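Local coordinates for protein glutathione S-transferase delta (Bombyx mori, PDB 3VK9) that probably catalyses the conjugation of glutathione to electrophilic compounds, working as a delta-class transferase homodimer, at residues A[49-54]-A[64-69]; A[83-88]-A[154-159]. One frame throughout, in Å; residues are numbered along the deposited sequence.

Interaction 1: A[49-54]-A[64-69]; sequences NPQHTV and IWESRA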
ATOM      1  N   ASN A  49      -2.229 -12.495  14.356  1.00 15.88           N
ATOM      2  CA  ASN A  49      -2.035 -11.188  13.768  1.00 17.03           C
ATOM      3  C   ASN A  49      -1.743 -10.163  14.857  1.00 16.81           C
ATOM      4  O   ASN A  49      -2.667  -9.644  15.481  1.00 11.04           O
ATOM      5  CB  ASN A  49      -3.287 -10.765  12.986  1.00 16.08           C
ATOM      6  CG  ASN A  49      -3.129  -9.405  12.343  1.00 16.97           C
ATOM      7  OD1 ASN A  49      -2.138  -8.714  12.582  1.00 16.15           O
ATOM      8  ND2 ASN A  49      -4.095  -9.016  11.518  1.00 17.17           N
ATOM      9  N   PRO A  50      -0.455  -9.877  15.091  1.00 10.41           N
ATOM     10  CA  PRO A  50      -0.063  -8.917  16.126  1.00 10.70           C
ATOM     11  C   PRO A  50      -0.543  -7.492  15.835  1.00 16.85           C
ATOM     12  O   PRO A  50      -0.552  -6.654  16.727  1.00 17.08           O
ATOM     13  CB  PRO A  50       1.471  -8.998  16.113  1.00 24.25           C
ATOM     14  CG  PRO A  50       1.823  -9.617  14.782  1.00 20.27           C
ATOM     15  CD  PRO A  50       0.707 -10.542  14.472  1.00 12.89           C
ATOM     16  N   GLN A  51      -0.938  -7.220  14.597  1.00 12.28           N
ATOM     17  CA  GLN A  51      -1.465  -5.901  14.264  1.00 14.15           C
ATOM     18  C   GLN A  51      -2.953  -5.827  14.590  1.00 18.38           C
ATOM     19  O   GLN A  51      -3.584  -4.785  14.408  1.00 15.36           O
ATOM     20  CB  GLN A  51      -1.228  -5.579  12.783  1.00 10.98           C
ATOM     21  CG  GLN A  51      -1.383  -4.102  12.467  1.00 15.98           C
ATOM     22  CD  GLN A  51      -0.711  -3.714  11.172  1.00 21.08           C
ATOM     23  OE1 GLN A  51       0.003  -4.519  10.562  1.00 10.81           O
ATOM     24  NE2 GLN A  51      -0.929  -2.469  10.743  1.00 16.45           N
ATOM     25  N   HIS A  52      -3.503  -6.944  15.068  1.00 13.24           N
ATOM     26  CA  HIS A  52      -4.905  -7.023  15.472  1.00 14.95           C
ATOM     27  C   HIS A  52      -5.895  -6.323  14.541  1.00 12.17           C
ATOM     28  O   HIS A  52      -6.721  -5.530  14.987  1.00 15.09           O
ATOM     29  CB  HIS A  52      -5.119  -6.588  16.939  1.00 10.57           C
ATOM     30  CG  HIS A  52      -4.670  -5.194  17.262  1.00 14.41           C
ATOM     31  ND1 HIS A  52      -5.434  -4.077  16.984  1.00 15.58           N
ATOM     32  CD2 HIS A  52      -3.572  -4.738  17.914  1.00 22.24           C
ATOM     33  CE1 HIS A  52      -4.813  -2.997  17.417  1.00 17.99           C
ATOM     34  NE2 HIS A  52      -3.677  -3.369  17.981  1.00 22.32           N
ATOM     35  N   THR A  53      -5.811  -6.646  13.253  1.00 17.42           N
ATOM     36  CA  THR A  53      -6.730  -6.123  12.246  1.00 17.07           C
ATOM     37  C   THR A  53      -7.470  -7.262  11.552  1.00 18.59           C
ATOM     38  O   THR A  53      -7.146  -8.446  11.740  1.00 14.95           O
ATOM     39  CB  THR A  53      -5.968  -5.358  11.156  1.00 23.90           C
ATOM     40  OG1 THR A  53      -5.006  -6.232  10.551  1.00 20.51           O
ATOM     41  CG2 THR A  53      -5.258  -4.118  11.744  1.00 21.95           C
ATOM     42  N   VAL A  54      -8.468  -6.897  10.755  1.00 11.18           N
ATOM     43  CA  VAL A  54      -9.072  -7.828   9.807  1.00 10.51           C
ATOM     44  C   VAL A  54      -8.925  -7.228   8.426  1.00 15.06           C
ATOM     45  O   VAL A  54      -8.843  -6.009   8.292  1.00 18.71           O
ATOM     46  CB  VAL A  54     -10.546  -8.088  10.112  1.00 13.75           C
ATOM     47  CG1 VAL A  54     -10.687  -8.917  11.411  1.00 13.41           C
ATOM     48  CG2 VAL A  54     -11.293  -6.789  10.225  1.00 17.62           C
ATOM     49  N   ILE A  64      -1.437 -14.041   6.936  1.00 22.08           N
ATOM     50  CA  ILE A  64      -1.220 -12.714   6.342  1.00 24.56           C
ATOM     51  C   ILE A  64      -2.477 -11.861   6.422  1.00 24.37           C
ATOM     52  O   ILE A  64      -3.589 -12.364   6.242  1.00 24.32           O
ATOM     53  CB  ILE A  64      -0.746 -12.795   4.886  1.00 35.79           C
ATOM     54  CG1 ILE A  64      -1.766 -13.524   4.028  1.00 28.90           C
ATOM     55  CG2 ILE A  64       0.607 -13.498   4.789  1.00 46.96           C
ATOM     56  CD1 ILE A  64      -1.411 -13.489   2.569  1.00 32.38           C
ATOM     57  N   TRP A  65      -2.306 -10.571   6.688  1.00 17.26           N
ATOM     58  CA  TRP A  65      -3.455  -9.737   7.006  1.00 20.48           C
ATOM     59  C   TRP A  65      -3.677  -8.459   6.179  1.00 22.44           C
ATOM     60  O   TRP A  65      -4.677  -7.769   6.366  1.00 26.03           O
ATOM     61  CB  TRP A  65      -3.481  -9.415   8.500  1.00 20.27           C
ATOM     62  CG  TRP A  65      -2.237  -8.762   9.045  1.00 21.81           C
ATOM     63  CD1 TRP A  65      -1.988  -7.418   9.140  1.00 19.66           C
ATOM     64  CD2 TRP A  65      -1.087  -9.424   9.604  1.00 18.62           C
ATOM     65  NE1 TRP A  65      -0.760  -7.207   9.715  1.00 19.04           N
ATOM     66  CE2 TRP A  65      -0.187  -8.417  10.008  1.00 17.13           C
ATOM     67  CE3 TRP A  65      -0.733 -10.762   9.790  1.00 11.82           C
ATOM     68  CZ2 TRP A  65       1.040  -8.706  10.586  1.00 14.87           C
ATOM     69  CZ3 TRP A  65       0.490 -11.050  10.373  1.00 20.12           C
ATOM     70  CH2 TRP A  65       1.360 -10.026  10.767  1.00 20.03           C
ATOM     71  N   GLU A  66      -2.762  -8.138   5.279  1.00 15.75           N
ATOM     72  CA  GLU A  66      -3.013  -7.025   4.381  1.00 11.16           C
ATOM     73  C   GLU A  66      -3.912  -7.545   3.260  1.00 13.54           C
ATOM     74  O   GLU A  66      -3.515  -8.427   2.502  1.00 12.51           O
ATOM     75  CB  GLU A  66      -1.692  -6.476   3.843  1.00  9.74           C
ATOM     76  CG  GLU A  66      -0.859  -5.774   4.919  1.00 14.30           C
ATOM     77  CD  GLU A  66      -1.437  -4.390   5.286  1.00 16.51           C
ATOM     78  OE1 GLU A  66      -2.228  -3.843   4.485  1.00 12.17           O
ATOM     79  OE2 GLU A  66      -1.111  -3.862   6.369  1.00 17.97           O
ATOM     80  N   SER A  67      -5.123  -7.002   3.173  1.00  9.71           N
ATOM     81  CA  SER A  67      -6.103  -7.455   2.197  1.00  9.91           C
ATOM     82  C   SER A  67      -5.453  -7.521   0.820  1.00  8.73           C
ATOM     83  O   SER A  67      -5.666  -8.461   0.068  1.00  9.57           O
ATOM     84  CB  SER A  67      -7.303  -6.506   2.154  1.00  6.99           C
ATOM     85  OG  SER A  67      -6.871  -5.191   1.865  1.00  8.39           O
ATOM     86  N   ARG A  68      -4.642  -6.519   0.504  1.00  6.57           N
ATOM     87  CA  ARG A  68      -4.066  -6.413  -0.837  1.00  6.09           C
ATOM     88  C   ARG A  68      -2.975  -7.431  -1.134  1.00 15.66           C
ATOM     89  O   ARG A  68      -2.731  -7.738  -2.293  1.00 16.85           O
ATOM     90  CB  ARG A  68      -3.625  -4.968  -1.121  1.00  5.90           C
ATOM     91  CG  ARG A  68      -4.840  -4.023  -1.115  1.00  8.21           C
ATOM     92  CD  ARG A  68      -4.463  -2.557  -0.995  1.00 12.49           C
ATOM     93  NE  ARG A  68      -5.635  -1.720  -0.752  1.00  9.07           N
ATOM     94  CZ  ARG A  68      -6.125  -1.461   0.458  1.00  8.73           C
ATOM     95  NH1 ARG A  68      -5.548  -1.980   1.546  1.00  6.39           N
ATOM     96  NH2 ARG A  68      -7.207  -0.699   0.584  1.00 10.13           N
ATOM     97  N   ALA A  69      -2.326  -7.956  -0.090  1.00  9.33           N
ATOM     98  CA  ALA A  69      -1.458  -9.126  -0.241  1.00  9.25           C
ATOM     99  C   ALA A  69      -2.256 -10.445  -0.297  1.00 13.72           C
ATOM    100  O   ALA A  69      -1.838 -11.401  -0.955  1.00  8.74           O
ATOM    101  CB  ALA A  69      -0.418  -9.184   0.881  1.00  7.03           C
TER
HETATM  102  O   HOH W   1       0.741  -4.660   7.919  1.00 19.61           O
HETATM  103  O   HOH W   2      -5.036  -5.630   7.941  1.00 29.71           O

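Interaction 2: A[83-88]-A[154-159]; sequences SLYPED and LTVADL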
ATOM      1  N   SER A  83      -6.675 -13.784 -15.574  1.00 15.56           N
ATOM      2  CA  SER A  83      -6.837 -12.386 -15.977  1.00 11.35           C
ATOM      3  C   SER A  83      -7.087 -11.485 -14.762  1.00 11.49           C
ATOM      4  O   SER A  83      -6.900 -10.281 -14.826  1.00 12.90           O
ATOM      5  CB  SER A  83      -7.997 -12.253 -16.978  1.00 12.58           C
ATOM      6  OG  SER A  83      -9.227 -12.594 -16.358  1.00 17.68           O
ATOM      7  N   LEU A  84      -7.499 -12.069 -13.641  1.00 12.72           N
ATOM      8  CA  LEU A  84      -7.680 -11.280 -12.423  1.00 12.80           C
ATOM      9  C   LEU A  84      -6.365 -10.742 -11.869  1.00 11.75           C
ATOM     10  O   LEU A  84      -6.373  -9.809 -11.084  1.00  9.64           O
ATOM     11  CB  LEU A  84      -8.349 -12.098 -11.326  1.00 15.90           C
ATOM     12  CG  LEU A  84      -9.791 -12.531 -11.522  1.00 18.51           C
ATOM     13  CD1 LEU A  84     -10.059 -13.736 -10.629  1.00 19.30           C
ATOM     14  CD2 LEU A  84     -10.743 -11.380 -11.209  1.00 15.15           C
ATOM     15  N   TYR A  85      -5.247 -11.363 -12.235  1.00 13.09           N
ATOM     16  CA  TYR A  85      -3.935 -10.884 -11.792  1.00  7.07           C
ATOM     17  C   TYR A  85      -2.892 -11.372 -12.790  1.00  8.57           C
ATOM     18  O   TYR A  85      -2.132 -12.298 -12.507  1.00 13.46           O
ATOM     19  CB  TYR A  85      -3.625 -11.361 -10.360  1.00  7.63           C
ATOM     20  CG  TYR A  85      -2.458 -10.651  -9.695  1.00 10.20           C
ATOM     21  CD1 TYR A  85      -2.371  -9.253  -9.689  1.00 11.99           C
ATOM     22  CD2 TYR A  85      -1.456 -11.372  -9.039  1.00 13.60           C
ATOM     23  CE1 TYR A  85      -1.311  -8.596  -9.076  1.00  6.20           C
ATOM     24  CE2 TYR A  85      -0.388 -10.719  -8.413  1.00  6.85           C
ATOM     25  CZ  TYR A  85      -0.326  -9.337  -8.439  1.00  9.76           C
ATOM     26  OH  TYR A  85       0.726  -8.693  -7.826  1.00  7.84           O
ATOM     27  N   PRO A  86      -2.894 -10.778 -13.994  1.00 18.16           N
ATOM     28  CA  PRO A  86      -2.101 -11.292 -15.119  1.00 21.59           C
ATOM     29  C   PRO A  86      -0.604 -11.328 -14.799  1.00 13.82           C
ATOM     30  O   PRO A  86      -0.107 -10.438 -14.108  1.00 12.35           O
ATOM     31  CB  PRO A  86      -2.405 -10.292 -16.248  1.00 18.15           C
ATOM     32  CG  PRO A  86      -2.871  -9.059 -15.547  1.00 18.68           C
ATOM     33  CD  PRO A  86      -3.630  -9.553 -14.351  1.00 15.53           C
ATOM     34  N   GLU A  87       0.088 -12.352 -15.295  1.00 10.34           N
ATOM     35  CA  GLU A  87       1.527 -12.521 -15.078  1.00 14.78           C
ATOM     36  C   GLU A  87       2.417 -11.590 -15.918  1.00 18.93           C
ATOM     37  O   GLU A  87       3.577 -11.323 -15.551  1.00 15.16           O
ATOM     38  CB  GLU A  87       1.924 -13.969 -15.352  1.00 22.49           C
ATOM     39  CG  GLU A  87       1.310 -14.975 -14.388  1.00 29.93           C
ATOM     40  CD  GLU A  87       1.768 -16.391 -14.672  1.00 28.65           C
ATOM     41  OE1 GLU A  87       1.371 -16.947 -15.721  1.00 24.30           O
ATOM     42  OE2 GLU A  87       2.539 -16.934 -13.854  1.00 37.75           O
ATOM     43  N   ASP A  88       1.915 -11.123 -17.059  1.00 11.93           N
ATOM     44  CA  ASP A  88       2.709 -10.193 -17.844  1.00 13.04           C
ATOM     45  C   ASP A  88       3.138  -9.037 -16.952  1.00 16.47           C
ATOM     46  O   ASP A  88       2.298  -8.386 -16.342  1.00 14.23           O
ATOM     47  CB  ASP A  88       1.938  -9.628 -19.027  1.00 12.61           C
ATOM     48  CG  ASP A  88       2.713  -8.531 -19.735  1.00 12.52           C
ATOM     49  OD1 ASP A  88       3.617  -8.860 -20.517  1.00 13.75           O
ATOM     50  OD2 ASP A  88       2.436  -7.342 -19.496  1.00 18.61           O
ATOM     51  N   LEU A 154     -11.540  -7.371 -15.730  1.00 15.35           N
ATOM     52  CA  LEU A 154     -11.712  -7.249 -14.289  1.00 10.57           C
ATOM     53  C   LEU A 154     -10.454  -7.791 -13.588  1.00 11.88           C
ATOM     54  O   LEU A 154      -9.959  -8.866 -13.935  1.00 11.56           O
ATOM     55  CB  LEU A 154     -12.931  -8.046 -13.840  1.00  8.59           C
ATOM     56  CG  LEU A 154     -13.281  -7.972 -12.348  1.00 13.17           C
ATOM     57  CD1 LEU A 154     -14.072  -6.706 -12.063  1.00  9.45           C
ATOM     58  CD2 LEU A 154     -14.060  -9.209 -11.927  1.00 14.41           C
ATOM     59  N   THR A 155      -9.927  -7.043 -12.624  1.00  9.70           N
ATOM     60  CA  THR A 155      -8.765  -7.525 -11.847  1.00 10.21           C
ATOM     61  C   THR A 155      -8.946  -7.313 -10.342  1.00  9.51           C
ATOM     62  O   THR A 155      -9.863  -6.620  -9.900  1.00 10.53           O
ATOM     63  CB  THR A 155      -7.451  -6.846 -12.275  1.00 10.56           C
ATOM     64  OG1 THR A 155      -7.485  -5.457 -11.915  1.00  8.37           O
ATOM     65  CG2 THR A 155      -7.221  -6.984 -13.793  1.00 10.92           C
ATOM     66  N   VAL A 156      -8.062  -7.908  -9.548  1.00  6.94           N
ATOM     67  CA  VAL A 156      -8.115  -7.694  -8.120  1.00 11.11           C
ATOM     68  C   VAL A 156      -8.039  -6.204  -7.768  1.00 12.81           C
ATOM     69  O   VAL A 156      -8.450  -5.813  -6.675  1.00  9.89           O
ATOM     70  CB  VAL A 156      -7.003  -8.482  -7.381  1.00 13.32           C
ATOM     71  CG1 VAL A 156      -7.310  -9.971  -7.413  1.00 10.39           C
ATOM     72  CG2 VAL A 156      -5.637  -8.181  -8.004  1.00 10.02           C
ATOM     73  N   ALA A 157      -7.504  -5.379  -8.675  1.00  7.45           N
ATOM     74  CA  ALA A 157      -7.500  -3.933  -8.458  1.00  5.80           C
ATOM     75  C   ALA A 157      -8.911  -3.335  -8.452  1.00 10.07           C
ATOM     76  O   ALA A 157      -9.221  -2.491  -7.617  1.00 10.45           O
ATOM     77  CB  ALA A 157      -6.618  -3.221  -9.486  1.00  6.09           C
ATOM     78  N   ASP A 158      -9.756  -3.747  -9.395  1.00 12.71           N
ATOM     79  CA  ASP A 158     -11.157  -3.316  -9.372  1.00  8.73           C
ATOM     80  C   ASP A 158     -11.829  -3.733  -8.049  1.00 11.61           C
ATOM     81  O   ASP A 158     -12.548  -2.966  -7.414  1.00  9.18           O
ATOM     82  CB  ASP A 158     -11.927  -3.902 -10.570  1.00 12.80           C
ATOM     83  CG  ASP A 158     -11.347  -3.468 -11.922  1.00 12.57           C
ATOM     84  OD1 ASP A 158     -11.507  -2.284 -12.293  1.00 17.37           O
ATOM     85  OD2 ASP A 158     -10.746  -4.314 -12.617  1.00 11.27           O
ATOM     86  N   LEU A 159     -11.596  -4.963  -7.634  1.00  9.28           N
ATOM     87  CA  LEU A 159     -12.303  -5.501  -6.486  1.00  9.97           C
ATOM     88  C   LEU A 159     -11.902  -4.792  -5.179  1.00 12.10           C
ATOM     89  O   LEU A 159     -12.741  -4.487  -4.332  1.00 11.53           O
ATOM     90  CB  LEU A 159     -12.068  -7.016  -6.390  1.00 10.52           C
ATOM     91  CG  LEU A 159     -12.446  -7.867  -7.612  1.00  8.56           C
ATOM     92  CD1 LEU A 159     -12.172  -9.376  -7.357  1.00 12.98           C
ATOM     93  CD2 LEU A 159     -13.893  -7.643  -7.998  1.00  9.48           C
TER

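Interaction 1: A[49-54]-A[64-69]
In the thioredoxin-like N-terminal domain, the Asx turn that starts at Asn-49 packs against the indole of Trp-65, just ahead of helix 67-78, a part of the fold that in glutathione transferases generally borders the glutathione site. The Asn-49 amide stacks on one indole face with its plane only 25° from that of the rings, and OD1 lies over the ring centre, 3.2 Å from Trp-65 CD2. Asn-49 CG is anti to its backbone N (chi1 -180°), which carries the amide out across the ring. The amide is gripped at both ends: OD1 accepts from the N of Gln-51 at 2.8 Å, while ND2 donates to Thr-53 OG1 at 3.1 Å and also to Thr-56. CD of Pro-50 touches Trp-65 CH2 (3.8 Å) at the far end of the indole. At the pyrrole edge, Trp-65 NE1 donates to Gln-51 OE1 over 2.9 Å, nearly straight at 163°; the Gln-51 amide stands almost upright to the indole, and its NE2 donates to Thr-105 of the second subunit. Two waters extend the contact: one links Thr-53 OG1 to the carbonyl O of Trp-65, and the other donates to Gln-51 OE1 (2.7 Å) and to Glu-66 OE2.

Interaction 2: A[83-88]-A[154-159]
Leu-84 and Val-156 meet through one backbone hydrogen bond: Val-156 N donates to Leu-84 O at 3.0 Å, nearly straight at 164° and in the carbonyl plane. Thr-155 packs next to this bond, its CB 3.4 Å from Leu-84 O and its CG2 3.5 Å from Ser-83 O. The leucines Leu-84 and Leu-154 lie side by side and point the same way, their CD2 atoms 4.0 Å apart. On the other side of the bond, Val-156 CG2 meets Tyr-85 CD1 at 3.8 Å, the two side chains crossing at a slant.

The next shell fixes Thr-155. Its OG1 sits between the backbone N and the carbonyl carbon (chi1 68°), a rotamer that turns the hydroxyl oxygen to accept from Ala-157 N and sends CG2 toward Ser-83. Asp-158 answers from the first turn of the helix, OD2 accepting from Thr-155 N at 2.8 Å through its anti lone pair. Its other oxygen, OD1, takes the N of Val-149 and NE1 of Trp-184, leaving the carboxylate little freedom to turn. An alanine in place of Thr-155 lacks OG1 and CG2, and would probably leave the N of Ala-157 without its cap and open a gap beside the carbonyl of Ser-83.

Farther out, Tyr-85 is held by a hydrogen bond from its OH to Asp-96 and a cation-pi contact with Arg-92, both on helix 89-119, while Leu-84 packs on Ala-23 and Leu-24 of helix 12-24. Leu-154 CD2 also lies 4.2 Å from Leu-159 CD2, across the helix start. The Thr-155/Asp-158 capping box and the Leu-154/Leu-159 pair, a hydrophobic staple, make up the N-terminal cap known at the start of this core helix in glutathione transferases.

In the fold
From the N terminus, the chain first runs through strand 4-7, helix 12-24, strand 29-32 and helix 43-48. Interaction 1 then closes a short loop around the hairpin of strands 56-59 and 62-64, joining the turn before the hairpin to the start of helix 67-78. That helix leads to the linker 83-88, where interaction 2 opens. Its loop is far longer, taking in helices 89-119 and 126-142 before the chain returns at the start of helix 156-167. The two contacts therefore follow in series, neither nested nor crossed, with centres about 21 Å apart. Interaction 1 stays within the N-terminal domain and reaches the second subunit; interaction 2 ties the linker to the helical domain.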